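Local structure of photosystem II extrinsic protein V (Arthrospira maxima, 1F1C) at residues Q29-A34 with Y111-Y116; Y73-T78 with I105-L110; F83-E88 with S92-D97. The protein serves as an extrinsic, lumenal subunit of photosystem II that carries one covalently bound heme c and is thought to stabilise the oxygen-evolving complex. All blocks are in the same frame, centred on the assembly; numbering follows the deposited sequence.

Followed from the N terminus, the chain forms a short hairpin of strands 7-9 and 16-18 and then helix 21-34, whose last turns are the first half of contact 1; it then runs past Cys35 and Cys38, which hold the heme covalently, and the axial ligand His39. Helix 67-75 ends in contact 2, and the loop beyond it turns back on itself in contact 3, closing a short loop around the axial ligand His90. Helix 107-124 then completes contact 2 with its first turn and contact 1 with the next turns. The three are nested without crossing: contact 3 inside contact 2, and contact 2 inside contact 1. Contacts 1 and 2 touch the same heme, while contact 3 faces the second subunit.

Contact 1. Residues Q29-A34 with Y111-Y116; sequences QVFNAA and YNVAGY. With HEC (heme c), chain C.
Phe31 and Tyr116 turn their rings against each other at 54°, so the pair is neither stacked nor edge-to-face. CE2 of Tyr116 comes over one face of the Phe31 ring, nearest at CG of Phe31 (3.6 Å), while CG1 of Val113 sits at that ring's edge, 3.9 Å from CD2 of Phe31. CG of Phe31 lies anti to the backbone N (chi1 -174°), which swings the ring toward the other helix, its face to Tyr116 and its edge to Val113. A branched residue suits the position of Val113 because its two methyls serve different partners. CG2 of Val113 presses into Val30, 3.4 Å from CG1 of Val30 and tighter than ordinary van der Waals contact, whereas CG1 also meets the heme methyl CMB at 3.9 Å. The carbonyl O of Ala34 lies 3.3 Å from CAB of the heme. Leu52 and Ile117 also touch Phe31, and its ring lies close to Cys35 and the axial ligand His39. A serine in place of Phe31 would probably leave Tyr116 and CG1 of Val113 without their shared aromatic partner and open a gap beside the heme attachment site. No hydrogen bond joins the two segments; interlocking apolar shapes hold them. The helix segments cross almost perpendicularly, at -89°, with axes 9.2 Å apart. This is the crossing of N- and C-terminal helices, with an aromatic residue contributed by each, that marks the cytochrome c fold.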
# COMPACT_ATOMS: atom_id res chain seq x y z
N GLN A 29 10.10 -17.87 8.54
CA GLN A 29 9.11 -17.49 9.54
C GLN A 29 8.71 -16.04 9.37
O GLN A 29 7.53 -15.73 9.22
CB GLN A 29 9.66 -17.68 10.95
CG GLN A 29 9.70 -19.12 11.41
CD GLN A 29 10.62 -19.31 12.59
OE1 GLN A 29 10.59 -18.54 13.56
NE2 GLN A 29 11.46 -20.34 12.53
N VAL A 30 9.69 -15.15 9.40
CA VAL A 30 9.38 -13.74 9.25
C VAL A 30 8.63 -13.55 7.95
O VAL A 30 7.62 -12.84 7.90
CB VAL A 30 10.66 -12.86 9.24
CG1 VAL A 30 10.29 -11.41 8.98
CG2 VAL A 30 11.37 -12.96 10.58
N PHE A 31 9.09 -14.22 6.91
CA PHE A 31 8.44 -14.09 5.62
C PHE A 31 7.00 -14.56 5.67
O PHE A 31 6.09 -13.83 5.29
CB PHE A 31 9.21 -14.86 4.55
CG PHE A 31 8.67 -14.67 3.16
CD1 PHE A 31 7.61 -15.44 2.69
CD2 PHE A 31 9.21 -13.69 2.32
CE1 PHE A 31 7.08 -15.24 1.41
CE2 PHE A 31 8.70 -13.48 1.04
CZ PHE A 31 7.63 -14.26 0.58
N ASN A 32 6.78 -15.78 6.16
CA ASN A 32 5.43 -16.32 6.24
C ASN A 32 4.51 -15.48 7.11
O ASN A 32 3.29 -15.52 6.96
CB ASN A 32 5.44 -17.76 6.75
CG ASN A 32 5.99 -18.73 5.72
OD1 ASN A 32 5.95 -18.46 4.52
ND2 ASN A 32 6.49 -19.86 6.18
N ALA A 33 5.10 -14.72 8.02
CA ALA A 33 4.31 -13.90 8.92
C ALA A 33 4.03 -12.51 8.36
O ALA A 33 2.92 -12.00 8.49
CB ALA A 33 5.01 -13.79 10.26
N ALA A 34 5.03 -11.91 7.72
CA ALA A 34 4.87 -10.54 7.21
C ALA A 34 4.82 -10.35 5.70
O ALA A 34 4.57 -9.24 5.23
CB ALA A 34 5.97 -9.65 7.78
N TYR A 111 17.97 -9.64 7.28
CA TYR A 111 19.07 -10.38 6.67
C TYR A 111 18.63 -11.82 6.35
O TYR A 111 18.95 -12.36 5.28
CB TYR A 111 20.24 -10.39 7.66
CG TYR A 111 21.42 -11.27 7.28
CD1 TYR A 111 22.44 -10.79 6.47
CD2 TYR A 111 21.53 -12.56 7.81
CE1 TYR A 111 23.58 -11.58 6.20
CE2 TYR A 111 22.65 -13.36 7.54
CZ TYR A 111 23.67 -12.86 6.74
OH TYR A 111 24.79 -13.62 6.52
N ASN A 112 17.88 -12.42 7.28
CA ASN A 112 17.38 -13.79 7.14
C ASN A 112 16.30 -13.90 6.05
O ASN A 112 16.31 -14.82 5.22
CB ASN A 112 16.81 -14.28 8.48
CG ASN A 112 17.85 -14.28 9.61
OD1 ASN A 112 17.50 -14.19 10.78
ND2 ASN A 112 19.12 -14.41 9.26
N VAL A 113 15.35 -12.97 6.07
CA VAL A 113 14.28 -12.99 5.09
C VAL A 113 14.91 -12.83 3.71
O VAL A 113 14.47 -13.48 2.75
CB VAL A 113 13.26 -11.85 5.33
CG1 VAL A 113 12.08 -11.99 4.37
CG2 VAL A 113 12.77 -11.88 6.75
N ALA A 114 15.93 -11.99 3.61
CA ALA A 114 16.62 -11.75 2.35
C ALA A 114 17.26 -13.05 1.84
O ALA A 114 17.20 -13.36 0.65
CB ALA A 114 17.69 -10.67 2.53
N GLY A 115 17.87 -13.80 2.75
CA GLY A 115 18.49 -15.05 2.37
C GLY A 115 17.42 -16.04 1.94
O GLY A 115 17.59 -16.78 0.98
N TYR A 116 16.31 -16.05 2.68
CA TYR A 116 15.20 -16.95 2.37
C TYR A 116 14.67 -16.68 0.96
O TYR A 116 14.58 -17.59 0.14
CB TYR A 116 14.06 -16.77 3.38
CG TYR A 116 12.81 -17.53 3.02
CD1 TYR A 116 12.80 -18.93 3.05
CD2 TYR A 116 11.66 -16.87 2.59
CE1 TYR A 116 11.67 -19.64 2.67
CE2 TYR A 116 10.53 -17.58 2.21
CZ TYR A 116 10.54 -18.96 2.25
OH TYR A 116 9.42 -19.66 1.86
FE HEC C . 6.15 -6.72 -0.92
CHA HEC C . 7.18 -5.53 -3.93
CHB HEC C . 9.38 -7.94 -0.34
CHC HEC C . 5.29 -7.76 2.21
CHD HEC C . 2.94 -5.97 -1.67
NA HEC C . 7.89 -6.67 -1.88
C1A HEC C . 8.14 -6.12 -3.11
C2A HEC C . 9.51 -6.38 -3.48
C3A HEC C . 10.11 -7.04 -2.50
C4A HEC C . 9.10 -7.26 -1.52
CMA HEC C . 11.59 -7.32 -2.31
CAA HEC C . 10.17 -5.95 -4.75
CBA HEC C . 9.88 -7.01 -5.77
CGA HEC C . 10.66 -6.80 -7.03
O1A HEC C . 11.37 -5.78 -7.12
O2A HEC C . 10.57 -7.65 -7.94
NB HEC C . 7.11 -7.61 0.60
C1B HEC C . 8.44 -8.08 0.66
C2B HEC C . 8.76 -8.60 1.95
C3B HEC C . 7.66 -8.42 2.71
C4B HEC C . 6.62 -7.88 1.86
CMB HEC C . 10.06 -9.24 2.40
CAB HEC C . 7.57 -8.68 4.07
CBB HEC C . 8.35 -7.99 5.01
NC HEC C . 4.48 -6.87 0.03
C1C HEC C . 4.29 -7.34 1.32
C2C HEC C . 2.91 -7.31 1.69
C3C HEC C . 2.23 -6.76 0.64
C4C HEC C . 3.23 -6.53 -0.41
CMC HEC C . 2.30 -7.87 2.97
CAC HEC C . 0.82 -6.61 0.57
CBC HEC C . 0.11 -5.82 1.52
ND HEC C . 5.26 -5.86 -2.44
C1D HEC C . 3.91 -5.58 -2.58
C2D HEC C . 3.64 -4.93 -3.82
C3D HEC C . 4.83 -4.81 -4.44
C4D HEC C . 5.83 -5.41 -3.61
CMD HEC C . 2.25 -4.65 -4.42
CAD HEC C . 5.10 -4.08 -5.76
CBD HEC C . 5.37 -2.59 -5.56
CGD HEC C . 5.72 -1.87 -6.86
O1D HEC C . 6.79 -2.13 -7.44
O2D HEC C . 4.91 -1.03 -7.31

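Contact 2. Residues Y73-T78 with I105-L110; sequences YIKNPT and ISEDDL. With HEC (heme c), chain C.
Lys75 reaches across to helix 107-124 with nearly its whole length, greasy at the base and charged at the tip. From CB the chain runs to CG, which packs 3.6 Å from CD2 of Leu110. CD then passes OE1 of Glu107 at 3.5 Å, and CE lies still nearer the same oxygen. Bends at chi3 (61°) and chi4 (63°) curl the end round until NZ meets OE1 of Glu107 at 2.8 Å, a salt bridge and hydrogen bond nearly along the C-O axis of the acid. A long, flexible lysine suits this more exposed margin because it can do both jobs. Deeper in, Ile74 and Leu110 run alongside one another, pointing opposite ways; CG2 of Ile74 is 3.7 Å from CD1 of Leu110, and CD1 of Ile74 touches the heme methyl CMB at 3.8 Å. Tyr73, one residue earlier, lays one ring face on the heme and meets the axial ligand His90 edge-to-face. At the helix start, OD2 of Asp109 accepts from both N and OG of the N-cap residue Ser106, tying down the first turn. Apolar branches thus pack on the heme side, while opposite charges clasp the two helix ends at the more exposed margin.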
# COMPACT_ATOMS: atom_id res chain seq x y z
N TYR A 73 15.42 -2.68 0.78
CA TYR A 73 14.05 -2.63 0.31
C TYR A 73 13.03 -2.66 1.44
O TYR A 73 12.08 -1.88 1.45
CB TYR A 73 13.76 -3.79 -0.65
CG TYR A 73 12.43 -3.62 -1.31
CD1 TYR A 73 12.29 -2.86 -2.48
CD2 TYR A 73 11.27 -4.13 -0.71
CE1 TYR A 73 11.03 -2.61 -3.03
CE2 TYR A 73 10.02 -3.88 -1.25
CZ TYR A 73 9.90 -3.12 -2.41
OH TYR A 73 8.66 -2.89 -2.94
N ILE A 74 13.21 -3.58 2.39
CA ILE A 74 12.28 -3.69 3.51
C ILE A 74 12.38 -2.48 4.41
O ILE A 74 11.38 -2.02 4.96
CB ILE A 74 12.53 -4.96 4.33
CG1 ILE A 74 12.41 -6.18 3.42
CG2 ILE A 74 11.54 -5.03 5.48
CD1 ILE A 74 12.96 -7.46 4.03
N LYS A 75 13.59 -1.96 4.56
CA LYS A 75 13.80 -0.77 5.38
C LYS A 75 13.24 0.46 4.67
O LYS A 75 12.74 1.39 5.30
CB LYS A 75 15.29 -0.57 5.65
CG LYS A 75 15.91 -1.62 6.55
CD LYS A 75 17.44 -1.60 6.50
CE LYS A 75 18.02 -0.28 6.96
NZ LYS A 75 17.70 -0.00 8.38
N ASN A 76 13.32 0.46 3.34
CA ASN A 76 12.87 1.61 2.57
C ASN A 76 12.26 1.21 1.22
O ASN A 76 12.86 1.41 0.17
CB ASN A 76 14.05 2.54 2.33
CG ASN A 76 13.63 3.91 1.84
OD1 ASN A 76 14.43 4.64 1.27
ND2 ASN A 76 12.37 4.26 2.06
N PRO A 77 11.05 0.64 1.25
CA PRO A 77 10.34 0.20 0.04
C PRO A 77 10.14 1.29 -1.03
O PRO A 77 9.77 2.42 -0.73
CB PRO A 77 9.01 -0.31 0.59
CG PRO A 77 9.38 -0.82 1.94
CD PRO A 77 10.30 0.27 2.46
N THR A 78 10.39 0.92 -2.29
CA THR A 78 10.21 1.85 -3.41
C THR A 78 9.57 1.11 -4.59
O THR A 78 9.68 -0.12 -4.70
CB THR A 78 11.54 2.42 -3.90
OG1 THR A 78 12.25 1.40 -4.62
CG2 THR A 78 12.39 2.92 -2.74
N ILE A 105 10.66 -6.42 14.10
CA ILE A 105 11.61 -6.89 13.11
C ILE A 105 12.96 -6.21 13.29
O ILE A 105 13.03 -4.98 13.39
CB ILE A 105 11.11 -6.65 11.67
CG1 ILE A 105 9.76 -7.34 11.47
CG2 ILE A 105 12.12 -7.19 10.68
CD1 ILE A 105 9.77 -8.84 11.69
N SER A 106 14.01 -7.01 13.34
CA SER A 106 15.36 -6.50 13.51
C SER A 106 16.16 -6.74 12.24
O SER A 106 15.76 -7.52 11.38
CB SER A 106 16.06 -7.22 14.67
OG SER A 106 16.24 -8.59 14.36
N GLU A 107 17.30 -6.05 12.13
CA GLU A 107 18.19 -6.19 10.99
C GLU A 107 18.50 -7.65 10.74
O GLU A 107 18.55 -8.10 9.59
CB GLU A 107 19.50 -5.44 11.25
CG GLU A 107 19.36 -3.93 11.18
CD GLU A 107 19.17 -3.46 9.76
OE1 GLU A 107 18.89 -2.26 9.57
OE2 GLU A 107 19.30 -4.30 8.84
N ASP A 108 18.72 -8.40 11.82
CA ASP A 108 19.02 -9.82 11.70
C ASP A 108 17.92 -10.53 10.92
O ASP A 108 18.21 -11.37 10.06
CB ASP A 108 19.14 -10.44 13.10
CG ASP A 108 20.42 -10.03 13.80
OD1 ASP A 108 21.50 -10.52 13.40
OD2 ASP A 108 20.35 -9.21 14.74
N ASP A 109 16.67 -10.18 11.22
CA ASP A 109 15.53 -10.79 10.54
C ASP A 109 15.52 -10.38 9.08
O ASP A 109 15.25 -11.20 8.20
CB ASP A 109 14.21 -10.36 11.18
CG ASP A 109 14.12 -10.73 12.63
OD1 ASP A 109 14.32 -11.91 12.98
OD2 ASP A 109 13.86 -9.82 13.44
N LEU A 110 15.81 -9.11 8.82
CA LEU A 110 15.83 -8.60 7.46
C LEU A 110 16.85 -9.36 6.64
O LEU A 110 16.63 -9.68 5.47
CB LEU A 110 16.14 -7.11 7.46
CG LEU A 110 14.92 -6.20 7.26
CD1 LEU A 110 13.67 -6.85 7.84
CD2 LEU A 110 15.19 -4.85 7.90
FE HEC C . 6.15 -6.72 -0.92
CHA HEC C . 7.18 -5.53 -3.93
CHB HEC C . 9.38 -7.94 -0.34
CHC HEC C . 5.29 -7.76 2.21
CHD HEC C . 2.94 -5.97 -1.67
NA HEC C . 7.89 -6.67 -1.88
C1A HEC C . 8.14 -6.12 -3.11
C2A HEC C . 9.51 -6.38 -3.48
C3A HEC C . 10.11 -7.04 -2.50
C4A HEC C . 9.10 -7.26 -1.52
CMA HEC C . 11.59 -7.32 -2.31
CAA HEC C . 10.17 -5.95 -4.75
CBA HEC C . 9.88 -7.01 -5.77
CGA HEC C . 10.66 -6.80 -7.03
O1A HEC C . 11.37 -5.78 -7.12
O2A HEC C . 10.57 -7.65 -7.94
NB HEC C . 7.11 -7.61 0.60
C1B HEC C . 8.44 -8.08 0.66
C2B HEC C . 8.76 -8.60 1.95
C3B HEC C . 7.66 -8.42 2.71
C4B HEC C . 6.62 -7.88 1.86
CMB HEC C . 10.06 -9.24 2.40
CAB HEC C . 7.57 -8.68 4.07
CBB HEC C . 8.35 -7.99 5.01
NC HEC C . 4.48 -6.87 0.03
C1C HEC C . 4.29 -7.34 1.32
C2C HEC C . 2.91 -7.31 1.69
C3C HEC C . 2.23 -6.76 0.64
C4C HEC C . 3.23 -6.53 -0.41
CMC HEC C . 2.30 -7.87 2.97
CAC HEC C . 0.82 -6.61 0.57
CBC HEC C . 0.11 -5.82 1.52
ND HEC C . 5.26 -5.86 -2.44
C1D HEC C . 3.91 -5.58 -2.58
C2D HEC C . 3.64 -4.93 -3.82
C3D HEC C . 4.83 -4.81 -4.44
C4D HEC C . 5.83 -5.41 -3.61
CMD HEC C . 2.25 -4.65 -4.42
CAD HEC C . 5.10 -4.08 -5.76
CBD HEC C . 5.37 -2.59 -5.56
CGD HEC C . 5.72 -1.87 -6.86
O1D HEC C . 6.79 -2.13 -7.44
O2D HEC C . 4.91 -1.03 -7.31

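Contact 3. Residues F83-E88 with S92-D97; sequences FVEISE and SLKSSD. With HEC (heme c), chain D.
The carboxylate of Glu85 is met by Lys94, whose NZ stands beyond OE2 of Glu85 and well out of the acid's plane, at 3.5 Å, a long salt bridge. The carboxylate of Glu88 has the methyl CMD of the chain D heme over one face, 3.7 Å from CD of Glu88. OE2 of Glu88 is held by Asn47 of the second subunit. The Phe83 ring has CG2 of Val84 on one face and meets Phe83 of the second subunit, the planes about 25° apart. Between these groups the loops close on small residues. CG of Lys94 lies between its own backbone N and carbonyl carbon (chi1 65°), which sends the chain back over Ser87, where CD packs tightly, 3.1 Å from OG of Ser87. Serine is small enough to let the lysine chain lie so close. The Ser92 to Ser95 type I turn brings CB of Ser95 to 2.9 Å from the carbonyl O of Ser87, and OG of Ser95 weakly donates to the carbonyl of the axial ligand His90. With no clear hydrogen bond between the two segments, their contact rests mainly on close fit and one stretched charge pair, while Glu88 spends its polar end on the dimer partner.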
# COMPACT_ATOMS: atom_id res chain seq x y z
N PHE A 83 11.77 4.80 -7.79
CA PHE A 83 11.89 6.23 -7.62
C PHE A 83 10.78 6.89 -6.80
O PHE A 83 10.82 8.09 -6.54
CB PHE A 83 12.13 6.86 -9.00
CG PHE A 83 10.94 7.53 -9.60
CD1 PHE A 83 10.55 8.79 -9.18
CD2 PHE A 83 10.24 6.93 -10.65
CE1 PHE A 83 9.50 9.44 -9.76
CE2 PHE A 83 9.19 7.58 -11.25
CZ PHE A 83 8.82 8.84 -10.80
N VAL A 84 9.82 6.08 -6.36
CA VAL A 84 8.75 6.57 -5.52
C VAL A 84 8.77 5.69 -4.28
O VAL A 84 8.69 4.46 -4.37
CB VAL A 84 7.39 6.47 -6.20
CG1 VAL A 84 6.29 6.74 -5.19
CG2 VAL A 84 7.32 7.48 -7.34
N GLU A 85 8.90 6.32 -3.12
CA GLU A 85 8.95 5.60 -1.85
C GLU A 85 7.55 5.16 -1.46
O GLU A 85 6.64 5.97 -1.33
CB GLU A 85 9.53 6.52 -0.78
CG GLU A 85 9.91 5.82 0.48
CD GLU A 85 10.87 6.65 1.31
OE1 GLU A 85 11.98 6.92 0.81
OE2 GLU A 85 10.51 7.03 2.44
N ILE A 86 7.36 3.86 -1.28
CA ILE A 86 6.04 3.35 -0.93
C ILE A 86 5.99 2.72 0.45
O ILE A 86 5.22 1.78 0.69
CB ILE A 86 5.57 2.30 -1.97
CG1 ILE A 86 6.57 1.16 -2.07
CG2 ILE A 86 5.44 2.95 -3.34
CD1 ILE A 86 6.16 0.10 -3.07
N SER A 87 6.78 3.26 1.36
CA SER A 87 6.84 2.75 2.72
C SER A 87 5.54 3.05 3.47
O SER A 87 5.19 2.35 4.42
CB SER A 87 8.02 3.38 3.46
OG SER A 87 7.83 4.77 3.62
N GLU A 88 4.83 4.07 3.02
CA GLU A 88 3.55 4.45 3.62
C GLU A 88 2.48 3.37 3.38
O GLU A 88 1.51 3.24 4.14
CB GLU A 88 3.05 5.74 2.98
CG GLU A 88 2.80 5.55 1.48
CD GLU A 88 2.12 6.74 0.83
OE1 GLU A 88 1.80 6.64 -0.37
OE2 GLU A 88 1.91 7.76 1.52
N SER A 92 7.24 -2.05 6.07
CA SER A 92 8.58 -1.52 6.34
C SER A 92 8.61 -1.18 7.82
O SER A 92 7.60 -1.30 8.50
CB SER A 92 8.84 -0.25 5.52
OG SER A 92 8.03 0.82 5.98
N LEU A 93 9.76 -0.73 8.30
CA LEU A 93 9.91 -0.38 9.71
C LEU A 93 9.26 0.96 10.05
O LEU A 93 8.97 1.24 11.21
CB LEU A 93 11.39 -0.38 10.11
CG LEU A 93 11.99 -1.79 10.11
CD1 LEU A 93 13.50 -1.73 10.23
CD2 LEU A 93 11.38 -2.59 11.26
N LYS A 94 9.03 1.78 9.03
CA LYS A 94 8.40 3.08 9.25
C LYS A 94 6.93 2.94 8.85
O LYS A 94 6.20 3.92 8.75
CB LYS A 94 9.08 4.14 8.38
CG LYS A 94 8.90 3.93 6.89
CD LYS A 94 9.71 4.93 6.08
CE LYS A 94 11.21 4.69 6.22
NZ LYS A 94 11.99 5.57 5.31
N SER A 95 6.52 1.70 8.65
CA SER A 95 5.16 1.37 8.24
C SER A 95 4.49 0.41 9.22
O SER A 95 3.37 -0.05 8.99
CB SER A 95 5.23 0.74 6.84
OG SER A 95 3.97 0.32 6.38
N SER A 96 5.19 0.11 10.32
CA SER A 96 4.69 -0.82 11.33
C SER A 96 3.36 -0.42 11.96
O SER A 96 2.77 -1.19 12.72
CB SER A 96 5.75 -0.98 12.43
OG SER A 96 6.13 0.27 12.97
N ASP A 97 2.88 0.78 11.65
CA ASP A 97 1.61 1.26 12.19
C ASP A 97 0.47 0.41 11.63
O ASP A 97 -0.37 -0.08 12.38
CB ASP A 97 1.39 2.71 11.79
CG ASP A 97 2.61 3.55 11.99
OD1 ASP A 97 3.64 3.25 11.34
OD2 ASP A 97 2.55 4.52 12.78
FE HEC D . -6.57 6.22 1.54
CHA HEC D . -4.66 8.69 0.28
CHB HEC D . -9.43 7.87 0.43
CHC HEC D . -8.58 3.65 2.57
CHD HEC D . -3.88 4.81 3.05
NA HEC D . -6.95 7.86 0.53
C1A HEC D . -6.03 8.76 0.06
C2A HEC D . -6.70 9.87 -0.56
C3A HEC D . -8.03 9.64 -0.51
C4A HEC D . -8.18 8.41 0.20
CMA HEC D . -9.13 10.37 -1.24
CAA HEC D . -6.07 11.06 -1.18
CBA HEC D . -5.84 12.06 -0.07
CGA HEC D . -5.39 13.40 -0.61
O1A HEC D . -5.19 13.49 -1.83
O2A HEC D . -5.23 14.35 0.19
NB HEC D . -8.54 5.83 1.47
C1B HEC D . -9.58 6.65 1.02
C2B HEC D . -10.85 5.99 1.09
C3B HEC D . -10.56 4.76 1.53
C4B HEC D . -9.18 4.69 1.87
CMB HEC D . -12.22 6.55 0.74
CAB HEC D . -11.44 3.68 1.57
CBB HEC D . -12.20 3.19 0.53
NC HEC D . -6.29 4.61 2.62
C1C HEC D . -7.23 3.66 2.96
C2C HEC D . -6.67 2.64 3.77
C3C HEC D . -5.34 2.91 3.83
C4C HEC D . -5.12 4.19 3.19
CMC HEC D . -7.42 1.51 4.47
CAC HEC D . -4.35 2.12 4.43
CBC HEC D . -4.18 0.75 4.32
ND HEC D . -4.67 6.62 1.59
C1D HEC D . -3.66 5.91 2.24
C2D HEC D . -2.39 6.51 2.02
C3D HEC D . -2.60 7.60 1.24
C4D HEC D . -4.03 7.69 1.00
CMD HEC D . -1.06 6.13 2.70
CAD HEC D . -1.54 8.52 0.63
CBD HEC D . -1.04 8.02 -0.72
CGD HEC D . -0.04 8.97 -1.36
O1D HEC D . -0.43 10.09 -1.76
O2D HEC D . 1.14 8.61 -1.46